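Local coordinates for protein nicastrin (Dictyostelium purpureum, PDB 4R12) that probably acts as the substrate-recruiting subunit of gamma-secretase, the complex that cleaves membrane proteins such as Notch receptors within the membrane, at residues 190-195 and 572-576; 233-237 and 409-413. All blocks are in the same frame, centred on the assembly; numbering follows the deposited sequence.

Interaction 1. Residues 190-195 and 572-576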
loop_
_atom_site.group_PDB
_atom_site.type_symbol
_atom_site.label_atom_id
_atom_site.label_comp_id
_atom_site.label_asym_id
_atom_site.label_seq_id
_atom_site.Cartn_x
_atom_site.Cartn_y
_atom_site.Cartn_z
ATOM N N GLY A 190 14.266 17.545 -12.991
ATOM C CA GLY A 190 13.189 17.901 -12.085
ATOM C C GLY A 190 11.829 17.460 -12.599
ATOM O O GLY A 190 10.819 18.101 -12.327
ATOM N N PHE A 191 11.812 16.354 -13.340
ATOM C CA PHE A 191 10.597 15.835 -13.964
ATOM C C PHE A 191 10.047 14.607 -13.238
ATOM O O PHE A 191 9.155 13.943 -13.751
ATOM C CB PHE A 191 10.854 15.452 -15.431
ATOM C CG PHE A 191 11.108 16.623 -16.342
ATOM C CD1 PHE A 191 10.739 17.904 -15.968
ATOM C CD2 PHE A 191 11.704 16.435 -17.576
ATOM C CE1 PHE A 191 10.973 18.982 -16.809
ATOM C CE2 PHE A 191 11.939 17.505 -18.420
ATOM C CZ PHE A 191 11.570 18.777 -18.036
ATOM N N CYS A 192 10.583 14.302 -12.060
ATOM C CA CYS A 192 10.102 13.159 -11.293
ATOM C C CYS A 192 10.457 13.308 -9.815
ATOM O O CYS A 192 11.239 14.182 -9.449
ATOM C CB CYS A 192 10.677 11.852 -11.852
ATOM S SG CYS A 192 12.440 11.692 -11.647
ATOM N N GLU A 193 9.866 12.465 -8.968
ATOM C CA GLU A 193 10.139 12.483 -7.530
ATOM C C GLU A 193 10.271 11.057 -7.004
ATOM O O GLU A 193 9.668 10.136 -7.557
ATOM C CB GLU A 193 9.027 13.213 -6.761
ATOM C CG GLU A 193 8.676 14.599 -7.278
ATOM C CD GLU A 193 9.767 15.626 -6.998
ATOM O OE1 GLU A 193 10.728 15.303 -6.265
ATOM O OE2 GLU A 193 9.661 16.764 -7.513
ATOM N N PRO A 194 11.075 10.868 -5.946
ATOM C CA PRO A 194 11.217 9.541 -5.340
ATOM C C PRO A 194 9.878 8.968 -4.894
ATOM O O PRO A 194 9.046 9.701 -4.366
ATOM C CB PRO A 194 12.126 9.798 -4.135
ATOM C CG PRO A 194 12.921 11.011 -4.525
ATOM C CD PRO A 194 11.936 11.863 -5.287
ATOM N N VAL A 195 9.676 7.676 -5.125
ATOM C CA VAL A 195 8.500 7.003 -4.612
ATOM C C VAL A 195 8.699 6.803 -3.127
ATOM O O VAL A 195 9.668 6.175 -2.711
ATOM C CB VAL A 195 8.264 5.647 -5.310
ATOM C CG1 VAL A 195 7.103 4.887 -4.643
ATOM C CG2 VAL A 195 7.979 5.876 -6.770
ATOM N N PHE A 572 13.294 4.190 -7.282
ATOM C CA PHE A 572 12.036 4.357 -8.002
ATOM C C PHE A 572 11.642 5.817 -7.942
ATOM O O PHE A 572 11.620 6.411 -6.867
ATOM C CB PHE A 572 10.915 3.492 -7.412
ATOM C CG PHE A 572 11.195 2.027 -7.480
ATOM C CD1 PHE A 572 10.850 1.298 -8.602
ATOM C CD2 PHE A 572 11.813 1.381 -6.433
ATOM C CE1 PHE A 572 11.103 -0.068 -8.665
ATOM C CE2 PHE A 572 12.077 0.027 -6.503
ATOM C CZ PHE A 572 11.722 -0.694 -7.620
ATOM N N THR A 573 11.344 6.393 -9.101
ATOM C CA THR A 573 10.970 7.795 -9.173
ATOM C C THR A 573 9.792 7.955 -10.112
ATOM O O THR A 573 9.879 7.639 -11.304
ATOM C CB THR A 573 12.131 8.696 -9.678
ATOM O OG1 THR A 573 12.497 8.307 -11.009
ATOM C CG2 THR A 573 13.339 8.603 -8.755
ATOM N N GLU A 574 8.695 8.470 -9.579
ATOM C CA GLU A 574 7.486 8.614 -10.364
ATOM C C GLU A 574 7.510 9.904 -11.163
ATOM O O GLU A 574 7.858 10.964 -10.632
ATOM C CB GLU A 574 6.259 8.588 -9.458
ATOM C CG GLU A 574 4.947 8.838 -10.183
ATOM C CD GLU A 574 3.776 8.779 -9.224
ATOM O OE1 GLU A 574 3.249 9.848 -8.844
ATOM O OE2 GLU A 574 3.404 7.660 -8.840
ATOM N N SER A 575 7.144 9.806 -12.435
ATOM C CA SER A 575 7.028 10.987 -13.293
ATOM C C SER A 575 6.115 12.046 -12.704
ATOM O O SER A 575 5.053 11.720 -12.152
ATOM C CB SER A 575 6.490 10.594 -14.665
ATOM O OG SER A 575 6.303 11.743 -15.476
ATOM N N ASN A 576 6.517 13.311 -12.833
ATOM C CA ASN A 576 5.593 14.429 -12.634
ATOM C C ASN A 576 4.609 14.455 -13.788
ATOM O O ASN A 576 4.925 13.988 -14.885
ATOM C CB ASN A 576 6.312 15.789 -12.572
ATOM C CG ASN A 576 7.259 15.918 -11.384
ATOM O OD1 ASN A 576 7.146 15.195 -10.399
ATOM N ND2 ASN A 576 8.200 16.854 -11.481
#
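This is an antiparallel β pairing between the start of strand 192-203 and the short strand 572-575, two pieces of chain far apart in sequence. The axes of 192-194 and 572-575 come within 4.3 Å at 145°, so the short segments depart by 35° from exactly antiparallel. Glu193 and Glu574 form the hydrogen-bonded pair: Glu193 N donates to Glu574 O (3.0 Å), and Glu574 N returns to Glu193 O (2.8 Å). Asn576 N to Phe191 O and Val195 N to Phe572 O, both 2.9 Å and nearly linear, extend the ladder at its two ends. Pro194, which has no NH to give, occupies a non-hydrogen-bonded pair with Thr573 (CA-CA 4.2 Å), and Thr573 CA makes a CA-H...O contact of 3.1 Å with Glu193 O. Val195 CG2 packs at 3.8 Å on Phe572 CB. Just upstream, Gly190 closes helix 183-189 in a Schellman motif, its positive phi suiting glycine, and the disulfide from Cys192 to Cys186 ties the strand start back to that helix. Thr573 OG1 is hydrogen-bonded to Ser183 OG of the same helix, and Glu574 OE2 to Tyr485 OH. Strand 572-575 also pairs antiparallel with strand 21-29 through Thr573 to Met28 and Ser575 to Lys26; it therefore lies between 21-29 and 192-203, with Phe553 of strand 553-556 touching Pro194 and Thr573.

Interaction 2. Residues 233-237 and 409-413; sequences GADQS and NPYYG
Gly233, with phi/psi 46/57, is the N-cap of helix 234-252; its O accepts from Ser237 N (2.9 Å), and a wider pi-type turn spans 234-237. Asp235 points toward the other segment with chi1 t: its OD2 lies 3.5 Å from Asn409 CB (Asp235 CA to Asn409 CA 6.3 Å), and OD1 binds Gly329 N. Gln236 extends (chi1 and chi2 t) so that its CD sits over one face of the Tyr412 ring, itself chi1 t (Gln236 CA to Tyr412 CA 6.3 Å); its NE2 binds Thr224. A water joins Gln236 OE1 (2.8 Å) to Gly413 N (2.7 Å). Segment 409-413 is irregular: Asn409 OD1 accepts from Tyr411 N (3.0 Å), an Asx turn, and from Asn421 ND2; Gly413 has positive phi (71/38). Asp417 binds Asp235 N, Gln236 N and Asn409 ND2. Helix start and loop follow strands 214-220 and 397-401 of the mixed sheet, consistent with the M28 zinc-exopeptidase-like fold, whose enzymes carry their active site at such strand ends; no metal is seen here.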
loop_
_atom_site.group_PDB
_atom_site.type_symbol
_atom_site.label_atom_id
_atom_site.label_comp_id
_atom_site.label_asym_id
_atom_site.label_seq_id
_atom_site.Cartn_x
_atom_site.Cartn_y
_atom_site.Cartn_z
ATOM N N GLY A 233 -5.791 -3.164 -2.732
ATOM C CA GLY A 233 -4.937 -4.209 -2.160
ATOM C C GLY A 233 -5.530 -4.835 -0.898
ATOM O O GLY A 233 -4.903 -4.813 0.161
ATOM N N ALA A 234 -6.735 -5.379 -1.014
ATOM C CA ALA A 234 -7.457 -5.884 0.144
ATOM C C ALA A 234 -6.634 -6.959 0.880
ATOM O O ALA A 234 -6.302 -6.786 2.052
ATOM C CB ALA A 234 -8.822 -6.429 -0.273
ATOM N N ASP A 235 -6.239 -8.028 0.190
ATOM C CA ASP A 235 -5.420 -9.038 0.879
ATOM C C ASP A 235 -3.965 -8.603 0.976
ATOM O O ASP A 235 -3.289 -8.905 1.959
ATOM C CB ASP A 235 -5.507 -10.409 0.199
ATOM C CG ASP A 235 -5.149 -11.547 1.159
ATOM O OD1 ASP A 235 -5.421 -11.390 2.373
ATOM O OD2 ASP A 235 -4.580 -12.574 0.715
ATOM N N GLN A 236 -3.477 -7.899 -0.047
ATOM C CA GLN A 236 -2.099 -7.433 -0.045
ATOM C C GLN A 236 -1.738 -6.662 1.222
ATOM O O GLN A 236 -0.703 -6.926 1.846
ATOM C CB GLN A 236 -1.833 -6.541 -1.273
ATOM C CG GLN A 236 -0.405 -6.027 -1.344
ATOM C CD GLN A 236 -0.170 -5.196 -2.596
ATOM O OE1 GLN A 236 -1.073 -4.498 -3.062
ATOM N NE2 GLN A 236 1.035 -5.278 -3.148
ATOM N N SER A 237 -2.591 -5.718 1.608
ATOM C CA SER A 237 -2.311 -4.868 2.767
ATOM C C SER A 237 -3.536 -4.489 3.614
ATOM O O SER A 237 -3.490 -4.545 4.837
ATOM C CB SER A 237 -1.650 -3.559 2.313
ATOM O OG SER A 237 -0.440 -3.777 1.602
ATOM N N ASN A 409 -3.564 -15.002 -2.056
ATOM C CA ASN A 409 -4.011 -13.871 -2.883
ATOM C C ASN A 409 -3.884 -14.161 -4.384
ATOM O O ASN A 409 -2.776 -14.226 -4.910
ATOM C CB ASN A 409 -3.190 -12.626 -2.523
ATOM C CG ASN A 409 -3.788 -11.327 -3.083
ATOM O OD1 ASN A 409 -4.715 -11.350 -3.894
ATOM N ND2 ASN A 409 -3.224 -10.190 -2.671
ATOM N N PRO A 410 -5.022 -14.323 -5.084
ATOM C CA PRO A 410 -4.975 -14.608 -6.522
ATOM C C PRO A 410 -4.874 -13.344 -7.387
ATOM O O PRO A 410 -4.759 -13.446 -8.612
ATOM C CB PRO A 410 -6.295 -15.334 -6.767
ATOM C CG PRO A 410 -7.227 -14.726 -5.766
ATOM C CD PRO A 410 -6.401 -14.387 -4.552
ATOM N N TYR A 411 -4.898 -12.179 -6.754
ATOM C CA TYR A 411 -4.847 -10.919 -7.486
ATOM C C TYR A 411 -3.824 -9.973 -6.881
ATOM O O TYR A 411 -4.098 -8.784 -6.699
ATOM C CB TYR A 411 -6.243 -10.260 -7.507
ATOM C CG TYR A 411 -7.221 -11.067 -8.318
ATOM C CD1 TYR A 411 -7.063 -11.200 -9.687
ATOM C CD2 TYR A 411 -8.285 -11.719 -7.715
ATOM C CE1 TYR A 411 -7.955 -11.955 -10.447
ATOM C CE2 TYR A 411 -9.182 -12.481 -8.460
ATOM C CZ TYR A 411 -9.007 -12.596 -9.822
ATOM O OH TYR A 411 -9.892 -13.352 -10.565
ATOM N N TYR A 412 -2.629 -10.489 -6.590
ATOM C CA TYR A 412 -1.631 -9.668 -5.929
ATOM C C TYR A 412 -1.195 -8.475 -6.791
ATOM O O TYR A 412 -0.784 -8.641 -7.936
ATOM C CB TYR A 412 -0.400 -10.510 -5.550
ATOM C CG TYR A 412 0.602 -9.713 -4.768
ATOM C CD1 TYR A 412 1.592 -8.978 -5.410
ATOM C CD2 TYR A 412 0.542 -9.670 -3.379
ATOM C CE1 TYR A 412 2.504 -8.229 -4.692
ATOM C CE2 TYR A 412 1.451 -8.921 -2.647
ATOM C CZ TYR A 412 2.428 -8.206 -3.311
ATOM O OH TYR A 412 3.333 -7.452 -2.602
ATOM N N GLY A 413 -1.270 -7.270 -6.227
ATOM C CA GLY A 413 -0.825 -6.076 -6.927
ATOM C C GLY A 413 -1.740 -5.696 -8.079
ATOM O O GLY A 413 -1.294 -5.229 -9.135
HETATM O O HOH W 1 -2.933 -6.083 -4.425
#

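Interaction 2 is nested along the chain within the loop closed by interaction 1, yet the two do not touch: their centres are 25 Å apart and their nearest atoms about 12 Å. Both bear on how the lobes fit together. Interaction 1 does so by backbone, since strand 572-575 bridges strand 21-29 of the small-lobe sequence and strand 192-203, which pairs onward with 262-268 of the large-lobe sequence. Interaction 2 lies wholly within the large-lobe sequence, but its 409-413 loop hydrogen-bonds Tyr104, Tyr106 and Ser107 of the small-lobe sequence. The side chains of Phe572 and Tyr412 each lie about 13 Å from a NAG, which belongs to the protein's N-linked glycosylation and marks no binding pocket.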